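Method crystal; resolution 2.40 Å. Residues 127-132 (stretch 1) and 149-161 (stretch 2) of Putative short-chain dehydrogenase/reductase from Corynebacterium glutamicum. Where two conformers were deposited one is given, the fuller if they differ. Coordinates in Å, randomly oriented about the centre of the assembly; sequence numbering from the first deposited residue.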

ATOM      1  N   CYS A 127      -9.221   5.638  22.978  1.00 32.71           N
ATOM      2  CA  CYS A 127      -8.800   4.853  21.824  0.50 34.05           C
ATOM      3  C   CYS A 127     -10.003   4.583  20.955  1.00 33.36           C
ATOM      4  O   CYS A 127     -11.035   4.138  21.479  1.00 33.66           O
ATOM      5  N   VAL A 128      -9.865   4.827  19.654  1.00 31.96           N
ATOM      6  CA  VAL A 128     -10.899   4.539  18.682  1.00 32.54           C
ATOM      7  C   VAL A 128     -10.397   3.383  17.811  1.00 32.93           C
ATOM      8  O   VAL A 128      -9.349   3.463  17.185  1.00 32.67           O
ATOM      9  N   ILE A 129     -11.138   2.287  17.793  1.00 33.27           N
ATOM     10  CA  ILE A 129     -10.712   1.162  17.032  1.00 33.48           C
ATOM     11  C   ILE A 129     -11.735   0.846  15.964  1.00 33.54           C
ATOM     12  O   ILE A 129     -12.912   0.708  16.277  1.00 34.84           O
ATOM     13  N   TYR A 130     -11.296   0.753  14.711  1.00 33.08           N
ATOM     14  CA  TYR A 130     -12.178   0.359  13.588  1.00 32.26           C
ATOM     15  C   TYR A 130     -11.945  -1.100  13.237  1.00 32.58           C
ATOM     16  O   TYR A 130     -10.778  -1.539  13.221  1.00 31.85           O
ATOM     17  N   ILE A 131     -13.024  -1.872  13.028  1.00 32.77           N
ATOM     18  CA  ILE A 131     -12.898  -3.224  12.536  1.00 33.97           C
ATOM     19  C   ILE A 131     -13.179  -3.153  11.080  1.00 36.05           C
ATOM     20  O   ILE A 131     -14.310  -2.871  10.695  1.00 36.55           O
ATOM     21  N   ASN A 132     -12.156  -3.401  10.270  1.00 37.46           N
ATOM     22  CA  ASN A 132     -12.230  -3.270   8.798  1.00 39.41           C
ATOM     23  C   ASN A 132     -12.363  -4.621   8.050  1.00 39.73           C
ATOM     24  O   ASN A 132     -13.455  -5.213   8.041  1.00 41.08           O
ATOM     25  N   SER A 149     -15.676   0.258   0.336  1.00 37.76           N
ATOM     26  CA  SER A 149     -15.936   0.657   1.698  1.00 38.37           C
ATOM     27  C   SER A 149     -14.803   0.268   2.616  1.00 38.11           C
ATOM     28  O   SER A 149     -14.482   1.013   3.537  1.00 37.81           O
ATOM     29  N   LYS A 150     -14.158  -0.869   2.393  1.00 38.22           N
ATOM     30  CA  LYS A 150     -13.043  -1.180   3.290  1.00 38.75           C
ATOM     31  C   LYS A 150     -11.831  -0.301   3.006  1.00 38.11           C
ATOM     32  O   LYS A 150     -11.101   0.036   3.940  1.00 37.85           O
ATOM     33  N   HIS A 151     -11.637   0.080   1.731  1.00 36.16           N
ATOM     34  CA  HIS A 151     -10.589   1.025   1.402  1.00 35.05           C
ATOM     35  C   HIS A 151     -10.961   2.401   1.922  1.00 33.88           C
ATOM     36  O   HIS A 151     -10.103   3.103   2.481  1.00 33.87           O
ATOM     37  N   ALA A 152     -12.252   2.735   1.845  1.00 31.16           N
ATOM     38  CA  ALA A 152     -12.734   3.979   2.432  1.00 29.83           C
ATOM     39  C   ALA A 152     -12.479   4.105   3.961  1.00 29.46           C
ATOM     40  O   ALA A 152     -11.963   5.131   4.466  1.00 28.77           O
ATOM     41  N   LEU A 153     -12.823   3.043   4.686  1.00 28.55           N
ATOM     42  CA  LEU A 153     -12.783   3.036   6.126  1.00 28.30           C
ATOM     43  C   LEU A 153     -11.327   3.227   6.529  1.00 28.60           C
ATOM     44  O   LEU A 153     -10.995   3.943   7.459  1.00 29.34           O
ATOM     45  N   ARG A 154     -10.448   2.638   5.750  1.00 29.36           N
ATOM     46  CA  ARG A 154      -9.035   2.713   6.024  1.00 30.53           C
ATOM     47  C   ARG A 154      -8.458   4.107   5.843  1.00 30.51           C
ATOM     48  O   ARG A 154      -7.655   4.532   6.679  1.00 31.35           O
ATOM     49  N   GLY A 155      -8.848   4.830   4.783  1.00 30.10           N
ATOM     50  CA  GLY A 155      -8.423   6.249   4.642  1.00 30.16           C
ATOM     51  C   GLY A 155      -8.995   7.188   5.716  1.00 30.85           C
ATOM     52  O   GLY A 155      -8.361   8.173   6.135  1.00 31.86           O
ATOM     53  N   LEU A 156     -10.219   6.912   6.127  1.00 30.82           N
ATOM     54  CA  LEU A 156     -10.856   7.597   7.250  1.00 30.82           C
ATOM     55  C   LEU A 156      -9.993   7.408   8.505  1.00 31.09           C
ATOM     56  O   LEU A 156      -9.608   8.383   9.131  1.00 31.07           O
ATOM     57  N   ALA A 157      -9.696   6.157   8.863  1.00 30.85           N
ATOM     58  CA  ALA A 157      -8.947   5.879  10.073  1.00 31.94           C
ATOM     59  C   ALA A 157      -7.619   6.637  10.144  1.00 33.02           C
ATOM     60  O   ALA A 157      -7.324   7.270  11.164  1.00 34.12           O
ATOM     61  N   ASP A 158      -6.824   6.538   9.073  1.00 32.82           N
ATOM     62  CA  ASP A 158      -5.518   7.199   8.978  1.00 32.19           C
ATOM     63  C   ASP A 158      -5.570   8.710   9.057  1.00 31.88           C
ATOM     64  O   ASP A 158      -4.672   9.312   9.627  1.00 31.88           O
ATOM     65  N   ALA A 159      -6.574   9.342   8.457  1.00 31.99           N
ATOM     66  CA  ALA A 159      -6.603  10.834   8.450  1.00 32.03           C
ATOM     67  C   ALA A 159      -7.114  11.361   9.802  1.00 32.06           C
ATOM     68  O   ALA A 159      -6.699  12.426  10.287  1.00 31.98           O
ATOM     69  N   PHE A 160      -8.016  10.588  10.383  1.00 31.68           N
ATOM     70  CA  PHE A 160      -8.541  10.843  11.709  1.00 32.03           C
ATOM     71  C   PHE A 160      -7.406  10.769  12.741  1.00 33.54           C
ATOM     72  O   PHE A 160      -7.232  11.688  13.579  1.00 33.52           O
ATOM     73  N   ARG A 161      -6.657   9.663  12.692  1.00 34.64           N
ATOM     74  CA  ARG A 161      -5.455   9.503  13.521  1.00 36.69           C
ATOM     75  C   ARG A 161      -4.566  10.721  13.467  1.00 37.13           C
ATOM     76  O   ARG A 161      -4.170  11.211  14.514  1.00 37.37           O
TER

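Strand 127-131 lies against helix 149-161, which begins earlier in the chain and continues later. Their axes come within 9.8 Å, and their N-to-C directions differ by 167°, so the two elements run nearly antiparallel. Val128 therefore meets the late part of the helix, and Asn132 meets the early part. Together the stretches bury 436 Å² of surface. Side chains alternate along the strand: Val128 and Tyr130 point toward the helix; Cys127 and Ile129 are out of reach and Ile131 points away.

Cys127 is out of reach of the helix. Its chi1 is m in the conformer given here, one of two deposited. Its SG is hydrogen-bonded elsewhere in the structure.

Val128 points toward the helix with chi1 t. Its CG2 lies 4.0 Å from CE2 of Phe160, at the edge of that ring and near its plane. This is an apolar contact between two buried side chains.

Ile129 is buried but out of reach. Its chi1 is m, and its chi2, at 149°, falls between wells.

Tyr130 is the centre of the packing and has the largest area covered by the other stretch, 110 Å². It points toward the helix with chi1 m and chi2 at -86°. Four helix residues gather round its ring. Tyr130 CD1 is 3.6 Å from CD1 of Leu153, whose rotamer is t, p. Tyr130 CD2 is 3.6 Å from CB of Ala157. The CA atoms of Tyr130 and Ala157 are 7.3 Å apart, and the alanine methyl reaches the ring obliquely. Leu156, also t, p, makes a looser contact: its CD2 is 4.5 Å from Tyr130 CE1. Phe160, with chi1 t and chi2 at 67°, has its CD2 at the edge of the tyrosine ring, 3.4 Å from Tyr130 OH. The hydroxyl has no hydrogen bond to the helix stretch.

Ile131 points away, with chi1 and chi2 both m. It still meets the helix through its backbone, where its O is 3.8 Å from CD2 of Leu153.

Asn132 points toward the helix with chi1 t and chi2 at -9°. It makes the single hydrogen bond between the stretches: ND2 donates to O of Lys150 at 2.9 Å, with an angle of 161°. That same carbonyl oxygen accepts the helical bond from Arg154 N, at 3.2 Å. The amide also packs closely: Asn132 OD1 is 3.1 Å from CB of Lys150 and 3.3 Å from CD2 of Leu153, and Asn132 ND2 is 3.6 Å from CB of Arg154.

The ends of Lys150 and Arg154 lead away from the strand. Arg154 NE forms a salt bridge with Asp158 OD2 at 3.2 Å. Arg161 NH1 forms another with Asp158 OD1 at 2.7 Å. These charges pair within the helix. The contact is apolar around Tyr130 and polar at Asn132.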

ATOM      1  CB  CYS A 127      -8.308   3.491  22.283  0.50 33.64           C
ATOM      2  SG  CYS A 127      -6.863   3.575  23.227  0.50 40.37           S
ATOM      3  CB  VAL A 128     -11.262   5.796  17.782  1.00 32.66           C
ATOM      4  CG1 VAL A 128     -12.367   5.442  16.746  1.00 32.50           C
ATOM      5  CG2 VAL A 128     -11.742   6.928  18.628  1.00 31.25           C
ATOM      6  CB  ILE A 129     -10.491  -0.055  17.922  1.00 34.13           C
ATOM      7  CG1 ILE A 129      -9.329   0.233  18.890  1.00 34.65           C
ATOM      8  CG2 ILE A 129     -10.169  -1.278  17.038  1.00 32.39           C
ATOM      9  CD1 ILE A 129      -9.436  -0.455  20.209  1.00 35.96           C
ATOM     10  CB  TYR A 130     -11.893   1.222  12.366  1.00 32.38           C
ATOM     11  CG  TYR A 130     -12.020   2.729  12.581  1.00 33.64           C
ATOM     12  CD1 TYR A 130     -13.233   3.361  12.464  1.00 35.19           C
ATOM     13  CD2 TYR A 130     -10.894   3.522  12.872  1.00 35.80           C
ATOM     14  CE1 TYR A 130     -13.326   4.751  12.646  1.00 38.42           C
ATOM     15  CE2 TYR A 130     -10.975   4.895  13.055  1.00 34.67           C
ATOM     16  CZ  TYR A 130     -12.181   5.500  12.933  1.00 38.25           C
ATOM     17  OH  TYR A 130     -12.298   6.859  13.154  1.00 42.38           O
ATOM     18  CB  ILE A 131     -13.916  -4.181  13.107  1.00 34.27           C
ATOM     19  CG1 ILE A 131     -13.969  -4.070  14.620  1.00 36.24           C
ATOM     20  CG2 ILE A 131     -13.546  -5.630  12.746  1.00 32.43           C
ATOM     21  CD1 ILE A 131     -12.848  -4.700  15.265  1.00 40.52           C
ATOM     22  CB  ASN A 132     -10.983  -2.511   8.266  1.00 39.42           C
ATOM     23  CG  ASN A 132     -11.220  -1.853   6.926  1.00 40.82           C
ATOM     24  OD1 ASN A 132     -12.257  -2.078   6.271  1.00 43.70           O
ATOM     25  ND2 ASN A 132     -10.272  -1.008   6.512  1.00 43.20           N
ATOM     26  CB  SER A 149     -17.239   0.092   2.205  1.00 38.73           C
ATOM     27  OG  SER A 149     -17.227  -1.308   2.040  1.00 44.17           O
ATOM     28  CB  LYS A 150     -12.675  -2.656   3.300  1.00 40.28           C
ATOM     29  CG  LYS A 150     -11.713  -3.128   2.236  1.00 45.01           C
ATOM     30  CD  LYS A 150     -11.183  -4.567   2.542  1.00 53.87           C
ATOM     31  CE  LYS A 150     -12.249  -5.719   2.265  1.00 56.60           C
ATOM     32  NZ  LYS A 150     -12.186  -6.468   0.920  1.00 55.59           N
ATOM     33  CB  HIS A 151     -10.263   1.034  -0.098  1.00 35.60           C
ATOM     34  CG  HIS A 151      -9.362  -0.088  -0.504  1.00 37.49           C
ATOM     35  ND1 HIS A 151      -9.807  -1.182  -1.214  1.00 40.19           N
ATOM     36  CD2 HIS A 151      -8.062  -0.336  -0.211  1.00 40.41           C
ATOM     37  CE1 HIS A 151      -8.810  -2.037  -1.382  1.00 41.51           C
ATOM     38  NE2 HIS A 151      -7.740  -1.548  -0.779  1.00 41.18           N
ATOM     39  CB  ALA A 152     -14.189   4.146   2.114  1.00 28.83           C
ATOM     40  CB  LEU A 153     -13.329   1.709   6.616  1.00 26.90           C
ATOM     41  CG  LEU A 153     -13.160   1.430   8.099  1.00 30.90           C
ATOM     42  CD1 LEU A 153     -13.956   2.477   9.011  1.00 28.39           C
ATOM     43  CD2 LEU A 153     -13.658   0.041   8.325  1.00 33.39           C
ATOM     44  CB  ARG A 154      -8.263   1.684   5.184  1.00 30.22           C
ATOM     45  CG  ARG A 154      -6.735   1.799   5.399  1.00 32.42           C
ATOM     46  CD  ARG A 154      -6.334   1.474   6.864  1.00 36.24           C
ATOM     47  NE  ARG A 154      -4.880   1.540   7.021  1.00 40.15           N
ATOM     48  CZ  ARG A 154      -4.101   0.461   7.122  1.00 37.17           C
ATOM     49  NH1 ARG A 154      -2.799   0.593   7.230  1.00 35.33           N
ATOM     50  NH2 ARG A 154      -4.638  -0.746   7.145  1.00 36.51           N
ATOM     51  CB  LEU A 156     -12.279   7.008   7.517  1.00 30.06           C
ATOM     52  CG  LEU A 156     -13.018   7.444   8.810  1.00 29.21           C
ATOM     53  CD1 LEU A 156     -13.119   8.948   8.956  1.00 25.94           C
ATOM     54  CD2 LEU A 156     -14.393   6.847   8.867  1.00 29.15           C
ATOM     55  CB  ALA A 157      -8.700   4.418  10.197  1.00 31.68           C
ATOM     56  CB  ASP A 158      -4.741   6.752   7.697  1.00 32.34           C
ATOM     57  CG  ASP A 158      -4.352   5.240   7.726  1.00 33.52           C
ATOM     58  OD1 ASP A 158      -4.262   4.669   8.843  1.00 37.59           O
ATOM     59  OD2 ASP A 158      -4.172   4.597   6.656  1.00 34.03           O
ATOM     60  CB  ALA A 159      -7.452  11.365   7.359  1.00 30.66           C
ATOM     61  CB  PHE A 160      -9.632   9.807  12.028  1.00 30.07           C
ATOM     62  CG  PHE A 160     -10.360  10.077  13.303  1.00 29.91           C
ATOM     63  CD1 PHE A 160     -11.170  11.188  13.423  1.00 30.17           C
ATOM     64  CD2 PHE A 160     -10.225   9.224  14.395  1.00 28.50           C
ATOM     65  CE1 PHE A 160     -11.842  11.441  14.622  1.00 34.26           C
ATOM     66  CE2 PHE A 160     -10.905   9.467  15.594  1.00 32.74           C
ATOM     67  CZ  PHE A 160     -11.716  10.561  15.717  1.00 31.14           C
ATOM     68  CB  ARG A 161      -4.654   8.227  13.154  1.00 36.82           C
ATOM     69  CG  ARG A 161      -3.348   8.057  13.952  1.00 35.69           C
ATOM     70  CD  ARG A 161      -2.574   6.843  13.535  1.00 29.96           C
ATOM     71  NE  ARG A 161      -3.394   5.639  13.625  1.00 33.01           N
ATOM     72  CZ  ARG A 161      -3.863   4.998  12.557  1.00 32.96           C
ATOM     73  NH1 ARG A 161      -3.564   5.459  11.328  1.00 27.65           N
ATOM     74  NH2 ARG A 161      -4.583   3.884  12.709  1.00 31.08           N
TER